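Tungstate ABC transporter, periplasmic tungstate-binding protein (Geobacter sulfurreducens, PDB 3LR1) probably captures tungstate in the periplasm and hands it to the membrane components of an ABC importer. Local coordinates at residues 99-104 with 108-113; 45-50 with 200-205; 157-162 with 176-181; 222-227 with 231-236; 26-31 with 214-219. All coordinates share one frame; numbering follows the deposited sequence.

Overall arrangement
From the N terminus, helix 20-32 opens interaction 5 and helix 43-51 opens interaction 2; both stay open while the chain finishes more of this lobe and then passes through the other. There interaction 1 (99-104 with 108-113) and then interaction 3 (157-162 with 176-181) close as short local loops, one after the other. Strand 197-204 closes interaction 2 and helix 214-224 closes interaction 5 around it, so the long loops nest and none cross. Interaction 4 follows in series, joining helix 214-224 to helix 227-235. Interactions 2, 4 and 5 touch through packing, whereas interactions 1 and 2, centres about 35 Å apart, lie on opposite sides of the chain's centre.

Interaction 1: residues 99-104 with 108-113; sequences AKAKTA and LKLLAT
Ala-104 and Leu-108 are joined across the first turn of helix 104-114, the N-terminal end of a helix on the flank of a periplasmic-binding-protein fold. The peptide N of Leu-108 gives its hydrogen to Ala-104 O over 3.0 Å. The Leu-108 side chain then climbs past the same carbonyl. Its CB stands 3.7 Å from Ala-104 O, its CG comes nearer at 3.4 Å, and CD1 draws off again to 4.1 Å. The reason is the first torsion: at -64° it turns CG away from the leucine's own carbonyl carbon and beside its N, the atom already bonded to Ala-104. Beyond CB the side chain is buried, packing on Leu-134 and Trp-135 of helix 126-137 and on Phe-118 of strand 118-120. Ahead of the helix, Thr-103 is the N-cap residue, with OG1 hydrogen-bonded to the N of Glu-106; Glu-106 in turn receives the N-H of Lys-102 on OE1. The incoming loop is also tied to the helix by an apolar contact, in which Ala-101 CB points at Leu-110 and meets CD2 at 4.0 Å. Leu-110 reaches it with an unusual twist, chi2 of 9°, which nearly eclipses CD1 with CA. Further along, Lys-109 O takes two donors from one residue, Thr-113 N at 2.9 Å and Thr-113 OG1 at 2.8 Å, which come to the oxygen from opposite faces of its carbonyl plane.

Interaction 2: residues 45-50 with 200-205; sequences QALKLG and GIMAVN
Leu-47 and Met-202 touch through their methyl groups, Leu-47 CD2 lying 4.0 Å from CE of Met-202, which is present as selenomethionine. The two side chains slant across each other. That of Met-202 sets out from the strand toward the helix, extended through chi2 and bent at chi3 (-74°), which carries CE across to the leucine. Leu-47 leaves its helix at a slant, and its CD2 methyl closes the distance. A second point of contact lies one helical turn and two strand residues further on. Here Val-204 presents both methyls to Gly-50: CG1 sits 3.7 Å from Gly-50 O, and CG2 sits 4.0 Å from Gly-50 CA. Because the glycine carries no side chain, the valine packs directly against the helix backbone, and Gly-50 CA and Val-204 CA are 6.1 Å apart. This lobe is a three-layer alpha/beta/alpha sandwich, as in other periplasmic binding proteins. Strand 197-204 runs antiparallel to strand 57-60; its alternate residues Met-202 and Val-204 face helix 43-51, while Ile-201 and Ala-203 pack on helix 214-224 on the other side of the sheet. Phe-69 of helix 63-71 touches both Leu-47 and Met-202, and Val-70 also reaches Met-202, which makes this a buried apolar layer. The side chain of Leu-47 is about 11 Å from a bound tungsten ion. On the helix face turned toward strand 35-41, Leu-49 packs on Ile-39 and Val-41.

Interaction 3: residues 157-162 with 176-181; sequences VITMAT and NAFKGA
The Phe-178 ring has Ile-158 over one face and Thr-159 at an edge. CD1 of Ile-158 stands 4.3 Å above the ring plane of Phe-178, displaced toward the rim rather than centred. The closer approach is made by the other branch of the isoleucine, whose CG2 comes within 3.8 Å of Phe-178 CD2 from an oblique direction, with Ile-158 CB behind it at 4.1 Å from the same ring carbon. Thr-159 approaches differently: its side chain runs at about a right angle to that of Phe-178, and OG1 lies in the ring plane, 3.9 Å from CE2 at the edge. The threonine torsion, chi1 -60°, sets OG1 beside its own backbone N and back along the helix, where it is hydrogen-bonded to Gly-155 O; the hydroxyl therefore serves its own helix while brushing the aromatic rim. Phe-178 is the last residue of its helix with helical backbone angles, and Lys-179 already departs from them. The CB of Phe-178 is directed at helix 154-164, and this residue supplies about half of the buried surface; Lys-182, just past the turn, adds a cation-pi interaction to the ring. Ile-158 also packs on Thr-170 of strand 167-171, and its side chain is about 11 Å from a bound tungsten ion. Helix 154-164 links strands 147-149 and 167-171, which flank strand 118-120 and run parallel to it; the contact packs the following helix, 172-178, against the helix of a beta-alpha-beta crossover.

Interaction 4: residues 222-227 with 231-236; sequences DYVTGP and KIISDY
Pro-227, Ile-233 and Lys-231 bury the most surface here. Pro-227 and Lys-231 meet through the backbone of the first turn of helix 227-235: Lys-231 N donates to Pro-227 O over 3.1 Å. Lys-231 CB rests 3.4 Å from that same oxygen, while the rest of the lysine runs away from the contact. Ile-233 works with its tip. Its CG1 sits beside the backbone N (chi1 -66°), and the chain then extends toward Val-224; Ile-233 CD1 lies 4.1 Å from Val-224 CG1 and 3.9 Å from Val-224 O. The two side chains meet at about a right angle, and Ile-233 is also packed on Leu-24, Val-81 and Tyr-83. One residue earlier, Ile-232 brings CD1 to 3.3 Å from Tyr-223 OH, a close approach of a methyl to a hydroxyl whose polar partner is Leu-24 O of helix 20-32. Pro-27 touches both of these side chains. Between the helices, Gly-226 N is bonded to Tyr-223 O at 3.0 Å, closing helix 214-224. The contact is thus a tight turn between consecutive helices 214-224 and 227-235 near the C terminus, with Gly-226 as N-cap and Pro-227 in the first turn of the next helix.

Interaction 5: residues 26-31 with 214-219; sequences PPFEKK and YDLAMK
A first torsion of 178° throws the ring of Phe-28 straight out from helix 20-32, opposite its backbone N, and toward Leu-216 and Lys-219. In Lys-219, chi1 of -76° sets CG beside the backbone N, and the chain extends beyond it, leading away from the phenyl group. The far corner of the ring meets mostly backbone. CE1 of Phe-28 lies 3.6 Å from Lys-219 C and 3.7 Å from Lys-219 O, while Phe-28 CZ is 3.8 Å from Leu-216 O. Of the lysine side chain, Lys-219 CB alone stands at the ring edge, in plane, 3.9 Å from Phe-28 CE1. Leu-216 contributes CD1, 4.2 Å from Phe-28 CZ. The Phe-28 side chain bridges helices 20-32 and 214-224 of the same alpha/beta lobe, with Leu-220 and Val-34 also against it. This interface adjoins interaction 4, since Tyr-223 packs on the CB of Phe-28. On its other side helix 214-224 lies on the sheet, where Tyr-214, Ala-217 and Met-218 all touch Ala-203 of strand 197-204. Met-218, a selenomethionine, also lays CG 3.3 Å above one face of the Tyr-214 ring, toward its rim, and the tyrosine hydroxyl is hydrogen-bonded to Asn-77 OD1.

Interaction 1: residues 99-104 with 108-113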
# COMPACT_ATOMS: atom_id res chain seq x y z
N ALA A 99 23.60 3.21 1.27
CA ALA A 99 23.70 2.33 2.43
C ALA A 99 24.35 3.07 3.59
O ALA A 99 24.16 2.70 4.73
CB ALA A 99 24.50 1.05 2.12
N LYS A 100 25.09 4.13 3.29
CA LYS A 100 25.64 4.95 4.35
C LYS A 100 24.72 6.04 4.91
O LYS A 100 25.10 6.72 5.88
CB LYS A 100 26.96 5.53 3.89
CG LYS A 100 26.93 6.81 3.06
CD LYS A 100 28.40 7.35 2.90
CE LYS A 100 29.47 6.23 2.48
NZ LYS A 100 30.91 6.74 2.41
N ALA A 101 23.51 6.18 4.34
CA ALA A 101 22.52 7.16 4.81
C ALA A 101 21.93 6.77 6.17
O ALA A 101 21.72 5.59 6.46
CB ALA A 101 21.43 7.30 3.80
N LYS A 102 21.67 7.76 7.02
CA LYS A 102 21.14 7.49 8.34
C LYS A 102 19.63 7.70 8.41
O LYS A 102 18.98 7.24 9.34
CB LYS A 102 21.86 8.38 9.39
CG LYS A 102 23.40 8.30 9.42
CD LYS A 102 23.94 6.91 9.70
CE LYS A 102 25.48 6.87 9.46
NZ LYS A 102 26.01 5.46 9.40
N THR A 103 19.07 8.42 7.45
CA THR A 103 17.62 8.61 7.40
C THR A 103 17.17 8.50 5.94
O THR A 103 17.97 8.63 5.01
CB THR A 103 17.19 9.98 7.90
OG1 THR A 103 17.71 10.98 7.03
CG2 THR A 103 17.67 10.27 9.39
N ALA A 104 15.88 8.29 5.74
CA ALA A 104 15.36 8.23 4.39
C ALA A 104 15.50 9.55 3.65
O ALA A 104 15.81 9.57 2.47
CB ALA A 104 13.89 7.75 4.37
N LEU A 108 17.50 10.01 0.05
CA LEU A 108 16.92 10.58 -1.17
C LEU A 108 17.81 11.77 -1.62
O LEU A 108 18.16 11.90 -2.80
CB LEU A 108 15.46 10.99 -0.93
CG LEU A 108 14.49 9.84 -0.61
CD1 LEU A 108 13.02 10.43 -0.40
CD2 LEU A 108 14.49 8.80 -1.69
N LYS A 109 18.22 12.59 -0.66
CA LYS A 109 19.04 13.75 -1.01
C LYS A 109 20.38 13.33 -1.65
O LYS A 109 20.86 14.00 -2.57
CB LYS A 109 19.23 14.64 0.21
CG LYS A 109 19.24 16.16 -0.09
CD LYS A 109 20.55 16.67 -0.63
CE LYS A 109 20.68 18.23 -0.51
NZ LYS A 109 22.09 18.69 -0.44
N LEU A 110 20.99 12.24 -1.15
CA LEU A 110 22.15 11.60 -1.82
C LEU A 110 21.82 11.24 -3.27
O LEU A 110 22.66 11.47 -4.16
CB LEU A 110 22.61 10.32 -1.09
CG LEU A 110 23.85 10.14 -0.20
CD1 LEU A 110 24.61 11.42 0.13
CD2 LEU A 110 23.53 9.38 1.10
N LEU A 111 20.64 10.69 -3.52
CA LEU A 111 20.18 10.37 -4.89
C LEU A 111 20.07 11.61 -5.77
O LEU A 111 20.64 11.65 -6.87
CB LEU A 111 18.82 9.60 -4.92
CG LEU A 111 18.91 8.21 -4.29
CD1 LEU A 111 17.58 7.47 -4.25
CD2 LEU A 111 19.93 7.39 -5.06
N ALA A 112 19.36 12.61 -5.30
CA ALA A 112 19.19 13.84 -6.06
C ALA A 112 20.54 14.51 -6.36
O ALA A 112 20.74 15.01 -7.46
CB ALA A 112 18.28 14.80 -5.33
N THR A 113 21.46 14.49 -5.40
CA THR A 113 22.78 15.14 -5.54
C THR A 113 23.69 14.38 -6.50
O THR A 113 24.39 14.99 -7.34
CB THR A 113 23.50 15.26 -4.17
OG1 THR A 113 22.68 16.01 -3.28
CG2 THR A 113 24.87 15.98 -4.30

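Interaction 2: residues 45-50 with 200-205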
# COMPACT_ATOMS: atom_id res chain seq x y z
N GLN A 45 -9.40 4.01 -8.00
CA GLN A 45 -10.47 3.08 -8.35
C GLN A 45 -11.01 2.29 -7.16
O GLN A 45 -12.23 2.03 -7.08
CB GLN A 45 -10.04 2.16 -9.52
CG GLN A 45 -11.14 1.30 -10.06
CD GLN A 45 -12.16 2.11 -10.86
OE1 GLN A 45 -13.23 2.46 -10.33
NE2 GLN A 45 -11.80 2.52 -12.12
N ALA A 46 -10.15 2.02 -6.19
CA ALA A 46 -10.58 1.28 -5.03
C ALA A 46 -11.60 2.14 -4.26
O ALA A 46 -12.62 1.63 -3.82
CB ALA A 46 -9.38 0.85 -4.14
N LEU A 47 -11.37 3.45 -4.17
CA LEU A 47 -12.31 4.35 -3.52
C LEU A 47 -13.51 4.57 -4.42
O LEU A 47 -14.61 4.58 -3.90
CB LEU A 47 -11.60 5.63 -3.15
CG LEU A 47 -10.53 5.48 -2.08
CD1 LEU A 47 -9.47 6.56 -2.33
CD2 LEU A 47 -11.15 5.61 -0.72
N LYS A 48 -13.32 4.67 -5.76
CA LYS A 48 -14.47 4.87 -6.68
C LYS A 48 -15.48 3.70 -6.58
O LYS A 48 -16.70 3.91 -6.63
CB LYS A 48 -14.06 5.04 -8.15
CG LYS A 48 -13.48 6.35 -8.47
CD LYS A 48 -13.24 6.48 -9.94
CE LYS A 48 -12.58 7.86 -10.22
NZ LYS A 48 -13.57 8.97 -10.12
N LEU A 49 -14.96 2.49 -6.40
CA LEU A 49 -15.80 1.32 -6.25
C LEU A 49 -16.65 1.40 -4.98
O LEU A 49 -17.84 1.11 -5.01
CB LEU A 49 -14.98 0.04 -6.28
CG LEU A 49 -14.43 -0.40 -7.66
CD1 LEU A 49 -13.46 -1.55 -7.41
CD2 LEU A 49 -15.62 -0.75 -8.59
N GLY A 50 -16.07 1.90 -3.91
CA GLY A 50 -16.80 2.09 -2.67
C GLY A 50 -17.81 3.25 -2.80
O GLY A 50 -18.91 3.13 -2.32
N GLY A 200 -5.85 2.09 6.23
CA GLY A 200 -7.22 2.22 6.70
C GLY A 200 -8.17 1.17 6.11
O GLY A 200 -8.13 0.86 4.93
N ILE A 201 -8.99 0.58 6.98
CA ILE A 201 -10.03 -0.35 6.61
C ILE A 201 -11.35 0.31 7.01
O ILE A 201 -11.46 0.84 8.11
CB ILE A 201 -9.81 -1.79 7.21
CG1 ILE A 201 -10.73 -2.77 6.49
CG2 ILE A 201 -9.97 -1.83 8.77
CD1 ILE A 201 -10.40 -4.27 6.75
N MSE A 202 -12.32 0.33 6.08
CA MSE A 202 -13.56 1.14 6.24
C MSE A 202 -14.70 0.36 5.64
O MSE A 202 -14.51 -0.33 4.64
CB MSE A 202 -13.46 2.48 5.51
CG MSE A 202 -12.31 3.31 5.88
SE MSE A 202 -12.08 4.77 4.65
CE MSE A 202 -11.38 4.06 3.00
N ALA A 203 -15.87 0.47 6.25
CA ALA A 203 -17.11 -0.11 5.76
C ALA A 203 -17.81 0.94 4.90
O ALA A 203 -17.83 2.15 5.26
CB ALA A 203 -17.98 -0.57 6.93
N VAL A 204 -18.35 0.48 3.76
CA VAL A 204 -19.15 1.29 2.86
C VAL A 204 -20.49 1.54 3.58
O VAL A 204 -21.10 0.60 4.16
CB VAL A 204 -19.37 0.61 1.51
CG1 VAL A 204 -20.34 1.42 0.65
CG2 VAL A 204 -18.01 0.48 0.79
N ASN A 205 -20.91 2.79 3.58
CA ASN A 205 -22.05 3.23 4.42
C ASN A 205 -23.40 2.74 3.90
O ASN A 205 -23.83 3.15 2.84
CB ASN A 205 -22.02 4.75 4.48
CG ASN A 205 -23.00 5.31 5.43
OD1 ASN A 205 -23.79 4.58 6.02
ND2 ASN A 205 -23.00 6.62 5.56

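Interaction 3: residues 157-162 with 176-181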
# COMPACT_ATOMS: atom_id res chain seq x y z
N VAL A 157 6.57 -0.52 -10.84
CA VAL A 157 7.69 0.36 -10.54
C VAL A 157 8.93 -0.47 -10.16
O VAL A 157 10.01 -0.15 -10.59
CB VAL A 157 7.30 1.42 -9.49
CG1 VAL A 157 8.57 2.05 -8.88
CG2 VAL A 157 6.36 2.49 -10.25
N ILE A 158 8.77 -1.55 -9.39
CA ILE A 158 9.93 -2.40 -9.04
C ILE A 158 10.51 -2.99 -10.32
O ILE A 158 11.75 -3.04 -10.53
CB ILE A 158 9.56 -3.52 -8.04
CG1 ILE A 158 9.18 -2.90 -6.69
CG2 ILE A 158 10.74 -4.50 -7.95
CD1 ILE A 158 8.52 -3.91 -5.64
N THR A 159 9.64 -3.39 -11.25
CA THR A 159 10.17 -3.89 -12.53
C THR A 159 10.93 -2.83 -13.31
O THR A 159 11.96 -3.13 -13.90
CB THR A 159 9.01 -4.44 -13.37
OG1 THR A 159 8.40 -5.50 -12.66
CG2 THR A 159 9.45 -4.99 -14.73
N MSE A 160 10.39 -1.61 -13.39
CA MSE A 160 11.05 -0.54 -14.15
C MSE A 160 12.36 -0.18 -13.43
O MSE A 160 13.36 -0.05 -14.08
CB MSE A 160 10.15 0.68 -14.26
CG MSE A 160 10.66 1.77 -15.26
SE MSE A 160 9.53 3.40 -15.18
CE MSE A 160 7.79 2.56 -14.84
N ALA A 161 12.36 -0.08 -12.10
CA ALA A 161 13.63 0.23 -11.38
C ALA A 161 14.66 -0.82 -11.72
O ALA A 161 15.78 -0.46 -11.97
CB ALA A 161 13.47 0.32 -9.89
N THR A 162 14.24 -2.08 -11.81
CA THR A 162 15.15 -3.18 -12.03
C THR A 162 15.79 -3.11 -13.43
O THR A 162 17.04 -3.18 -13.59
CB THR A 162 14.41 -4.55 -11.87
OG1 THR A 162 13.71 -4.60 -10.63
CG2 THR A 162 15.43 -5.73 -11.93
N ASN A 176 9.35 -7.90 -0.80
CA ASN A 176 9.54 -9.24 -0.27
C ASN A 176 8.88 -10.22 -1.22
O ASN A 176 9.41 -11.28 -1.45
CB ASN A 176 8.94 -9.41 1.12
CG ASN A 176 9.77 -8.82 2.25
OD1 ASN A 176 10.95 -8.46 2.09
ND2 ASN A 176 9.15 -8.79 3.46
N ALA A 177 7.72 -9.87 -1.76
CA ALA A 177 7.02 -10.77 -2.70
C ALA A 177 7.73 -10.85 -4.06
O ALA A 177 7.66 -11.88 -4.74
CB ALA A 177 5.53 -10.35 -2.88
N PHE A 178 8.42 -9.78 -4.47
CA PHE A 178 9.14 -9.75 -5.78
C PHE A 178 10.62 -10.24 -5.69
O PHE A 178 11.24 -10.58 -6.70
CB PHE A 178 9.19 -8.29 -6.27
CG PHE A 178 8.08 -7.89 -7.17
CD1 PHE A 178 6.77 -8.01 -6.77
CD2 PHE A 178 8.35 -7.37 -8.43
CE1 PHE A 178 5.73 -7.65 -7.64
CE2 PHE A 178 7.33 -7.00 -9.27
CZ PHE A 178 6.03 -7.12 -8.86
N LYS A 179 11.18 -10.25 -4.47
CA LYS A 179 12.60 -10.38 -4.25
C LYS A 179 13.08 -11.60 -4.99
O LYS A 179 12.50 -12.67 -4.81
CB LYS A 179 12.90 -10.57 -2.76
CG LYS A 179 14.35 -10.86 -2.40
CD LYS A 179 14.56 -10.76 -0.89
CE LYS A 179 15.83 -11.52 -0.39
NZ LYS A 179 16.08 -11.36 1.13
N GLY A 180 14.13 -11.42 -5.79
CA GLY A 180 14.85 -12.54 -6.41
C GLY A 180 14.26 -13.06 -7.71
O GLY A 180 14.98 -13.23 -8.72
N ALA A 181 12.97 -13.41 -7.69
CA ALA A 181 12.29 -13.95 -8.87
C ALA A 181 12.06 -12.83 -9.88
O ALA A 181 12.24 -13.02 -11.11
CB ALA A 181 10.90 -14.59 -8.51

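Interaction 4: residues 222-227 with 231-236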
# COMPACT_ATOMS: atom_id res chain seq x y z
N ASP A 222 -13.60 -5.78 12.72
CA ASP A 222 -13.37 -6.25 14.11
C ASP A 222 -12.31 -7.35 14.15
O ASP A 222 -11.46 -7.41 15.04
CB ASP A 222 -14.69 -6.76 14.74
CG ASP A 222 -15.70 -5.60 15.08
OD1 ASP A 222 -15.32 -4.41 15.11
OD2 ASP A 222 -16.90 -5.89 15.34
N TYR A 223 -12.38 -8.21 13.13
CA TYR A 223 -11.47 -9.33 13.01
C TYR A 223 -10.06 -8.90 12.74
O TYR A 223 -9.14 -9.32 13.44
CB TYR A 223 -11.97 -10.38 11.98
CG TYR A 223 -10.85 -11.34 11.59
CD1 TYR A 223 -10.46 -12.41 12.40
CD2 TYR A 223 -10.19 -11.17 10.40
CE1 TYR A 223 -9.42 -13.28 12.00
CE2 TYR A 223 -9.16 -12.02 10.02
CZ TYR A 223 -8.78 -13.04 10.82
OH TYR A 223 -7.75 -13.79 10.42
N VAL A 224 -9.88 -8.10 11.71
CA VAL A 224 -8.60 -7.59 11.28
C VAL A 224 -7.94 -6.79 12.40
O VAL A 224 -6.80 -6.90 12.59
CB VAL A 224 -8.76 -6.80 9.96
CG1 VAL A 224 -7.54 -6.11 9.62
CG2 VAL A 224 -9.23 -7.75 8.78
N THR A 225 -8.69 -6.03 13.17
CA THR A 225 -8.11 -5.26 14.29
C THR A 225 -8.16 -6.00 15.62
O THR A 225 -7.79 -5.46 16.68
CB THR A 225 -8.86 -3.92 14.43
OG1 THR A 225 -10.26 -4.15 14.68
CG2 THR A 225 -8.66 -3.09 13.14
N GLY A 226 -8.68 -7.22 15.60
CA GLY A 226 -8.71 -8.04 16.81
C GLY A 226 -7.46 -8.84 17.03
O GLY A 226 -6.54 -8.84 16.21
N PRO A 227 -7.40 -9.54 18.17
CA PRO A 227 -6.17 -10.23 18.49
C PRO A 227 -5.71 -11.25 17.43
O PRO A 227 -4.51 -11.36 17.20
CB PRO A 227 -6.47 -10.93 19.86
CG PRO A 227 -7.81 -10.53 20.27
CD PRO A 227 -8.49 -9.84 19.11
N LYS A 231 -2.25 -10.70 15.26
CA LYS A 231 -1.21 -11.68 15.34
C LYS A 231 -0.77 -12.14 13.96
O LYS A 231 0.41 -12.31 13.71
CB LYS A 231 -1.63 -12.89 16.18
CG LYS A 231 -0.44 -13.74 16.50
CD LYS A 231 -0.84 -14.93 17.37
CE LYS A 231 0.13 -16.12 17.20
NZ LYS A 231 -0.64 -17.43 16.97
N ILE A 232 -1.70 -12.33 13.05
CA ILE A 232 -1.33 -12.71 11.71
C ILE A 232 -0.53 -11.59 11.05
O ILE A 232 0.49 -11.85 10.38
CB ILE A 232 -2.58 -13.03 10.84
CG1 ILE A 232 -3.19 -14.36 11.34
CG2 ILE A 232 -2.17 -13.06 9.34
CD1 ILE A 232 -4.56 -14.73 10.73
N ILE A 233 -1.00 -10.35 11.25
CA ILE A 233 -0.36 -9.21 10.59
C ILE A 233 1.04 -9.02 11.15
O ILE A 233 1.98 -8.74 10.40
CB ILE A 233 -1.22 -7.92 10.74
CG1 ILE A 233 -2.54 -8.10 9.95
CG2 ILE A 233 -0.45 -6.65 10.29
CD1 ILE A 233 -3.60 -7.08 10.35
N SER A 234 1.18 -9.19 12.47
CA SER A 234 2.51 -9.02 13.08
C SER A 234 3.45 -10.19 12.79
O SER A 234 4.65 -9.98 12.73
CB SER A 234 2.42 -8.81 14.59
OG SER A 234 2.15 -10.05 15.18
N ASP A 235 2.91 -11.41 12.60
CA ASP A 235 3.71 -12.62 12.27
C ASP A 235 4.09 -12.69 10.78
O ASP A 235 4.96 -13.43 10.40
CB ASP A 235 2.93 -13.92 12.57
CG ASP A 235 2.92 -14.30 14.06
OD1 ASP A 235 3.31 -13.46 14.89
OD2 ASP A 235 2.50 -15.46 14.38
N TYR A 236 3.41 -11.91 9.95
CA TYR A 236 3.45 -12.11 8.52
C TYR A 236 4.84 -11.82 7.93
O TYR A 236 5.37 -10.70 8.12
CB TYR A 236 2.37 -11.27 7.81
CG TYR A 236 2.38 -11.55 6.36
CD1 TYR A 236 2.15 -12.84 5.91
CD2 TYR A 236 2.72 -10.58 5.42
CE1 TYR A 236 2.25 -13.17 4.54
CE2 TYR A 236 2.76 -10.89 4.08
CZ TYR A 236 2.55 -12.18 3.63
OH TYR A 236 2.60 -12.46 2.23

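Interaction 5: residues 26-31 with 214-219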
# COMPACT_ATOMS: atom_id res chain seq x y z
N PRO A 26 -8.51 -16.32 5.36
CA PRO A 26 -9.15 -17.63 5.58
C PRO A 26 -9.76 -17.93 6.95
O PRO A 26 -10.88 -18.52 7.00
CB PRO A 26 -8.08 -18.62 5.17
CG PRO A 26 -7.33 -17.89 4.05
CD PRO A 26 -7.25 -16.46 4.60
N PRO A 27 -9.11 -17.55 8.05
CA PRO A 27 -9.80 -17.77 9.32
C PRO A 27 -11.11 -17.04 9.45
O PRO A 27 -12.03 -17.58 10.02
CB PRO A 27 -8.82 -17.26 10.34
CG PRO A 27 -7.46 -17.28 9.58
CD PRO A 27 -7.80 -16.88 8.24
N PHE A 28 -11.19 -15.82 8.92
CA PHE A 28 -12.46 -15.06 8.86
C PHE A 28 -13.47 -15.76 7.98
O PHE A 28 -14.66 -15.88 8.35
CB PHE A 28 -12.22 -13.64 8.38
CG PHE A 28 -13.45 -12.81 8.25
CD1 PHE A 28 -13.99 -12.25 9.37
CD2 PHE A 28 -14.12 -12.69 7.00
CE1 PHE A 28 -15.20 -11.52 9.29
CE2 PHE A 28 -15.29 -11.94 6.86
CZ PHE A 28 -15.85 -11.35 8.00
N GLU A 29 -13.04 -16.22 6.81
CA GLU A 29 -13.94 -16.93 5.90
C GLU A 29 -14.53 -18.18 6.54
O GLU A 29 -15.74 -18.44 6.46
CB GLU A 29 -13.23 -17.25 4.59
CG GLU A 29 -12.86 -15.97 3.77
CD GLU A 29 -11.97 -16.21 2.54
OE1 GLU A 29 -10.94 -16.95 2.66
OE2 GLU A 29 -12.30 -15.67 1.46
N LYS A 30 -13.67 -18.93 7.23
CA LYS A 30 -14.12 -20.15 7.92
C LYS A 30 -15.07 -19.80 9.04
O LYS A 30 -16.12 -20.44 9.20
CB LYS A 30 -12.91 -20.92 8.44
CG LYS A 30 -13.25 -22.24 9.06
CD LYS A 30 -11.98 -23.05 9.37
CE LYS A 30 -12.35 -24.44 9.86
NZ LYS A 30 -13.09 -25.29 8.88
N LYS A 31 -14.74 -18.79 9.83
CA LYS A 31 -15.58 -18.51 11.00
C LYS A 31 -16.98 -18.07 10.59
O LYS A 31 -17.95 -18.42 11.25
CB LYS A 31 -14.88 -17.43 11.81
CG LYS A 31 -15.67 -16.92 13.06
CD LYS A 31 -14.80 -15.99 13.89
CE LYS A 31 -15.55 -15.72 15.20
NZ LYS A 31 -14.70 -15.00 16.10
N TYR A 214 -23.06 -4.67 5.35
CA TYR A 214 -22.41 -3.83 6.38
C TYR A 214 -22.07 -4.62 7.65
O TYR A 214 -21.03 -4.45 8.27
CB TYR A 214 -23.27 -2.63 6.73
CG TYR A 214 -22.81 -1.84 7.91
CD1 TYR A 214 -21.83 -0.86 7.79
CD2 TYR A 214 -23.35 -2.09 9.18
CE1 TYR A 214 -21.42 -0.11 8.91
CE2 TYR A 214 -22.95 -1.34 10.29
CZ TYR A 214 -21.99 -0.35 10.14
OH TYR A 214 -21.56 0.36 11.23
N ASP A 215 -23.00 -5.46 8.04
CA ASP A 215 -22.84 -6.21 9.27
C ASP A 215 -21.63 -7.15 9.09
O ASP A 215 -20.76 -7.26 9.98
CB ASP A 215 -24.18 -6.91 9.66
CG ASP A 215 -25.35 -5.88 9.98
OD1 ASP A 215 -25.15 -4.88 10.71
OD2 ASP A 215 -26.51 -6.07 9.54
N LEU A 216 -21.52 -7.76 7.90
CA LEU A 216 -20.39 -8.62 7.61
C LEU A 216 -19.08 -7.79 7.47
O LEU A 216 -18.00 -8.19 7.95
CB LEU A 216 -20.67 -9.38 6.33
CG LEU A 216 -20.05 -10.72 6.00
CD1 LEU A 216 -19.99 -11.69 7.27
CD2 LEU A 216 -20.86 -11.43 4.89
N ALA A 217 -19.20 -6.61 6.84
CA ALA A 217 -18.04 -5.67 6.80
C ALA A 217 -17.53 -5.35 8.20
O ALA A 217 -16.32 -5.35 8.45
CB ALA A 217 -18.36 -4.40 6.01
N MSE A 218 -18.46 -5.07 9.10
CA MSE A 218 -18.09 -4.70 10.45
C MSE A 218 -17.41 -5.90 11.18
O MSE A 218 -16.43 -5.71 11.95
CB MSE A 218 -19.29 -4.14 11.17
CG MSE A 218 -19.67 -2.70 10.72
SE MSE A 218 -18.20 -1.39 10.80
CE MSE A 218 -16.83 -2.24 9.69
N LYS A 219 -17.86 -7.11 10.88
CA LYS A 219 -17.19 -8.28 11.44
C LYS A 219 -15.79 -8.42 10.95
O LYS A 219 -14.89 -8.74 11.73
CB LYS A 219 -17.96 -9.52 11.21
CG LYS A 219 -19.16 -9.65 12.13
CD LYS A 219 -20.12 -10.71 11.59
CE LYS A 219 -21.20 -11.03 12.59
NZ LYS A 219 -22.32 -11.74 11.87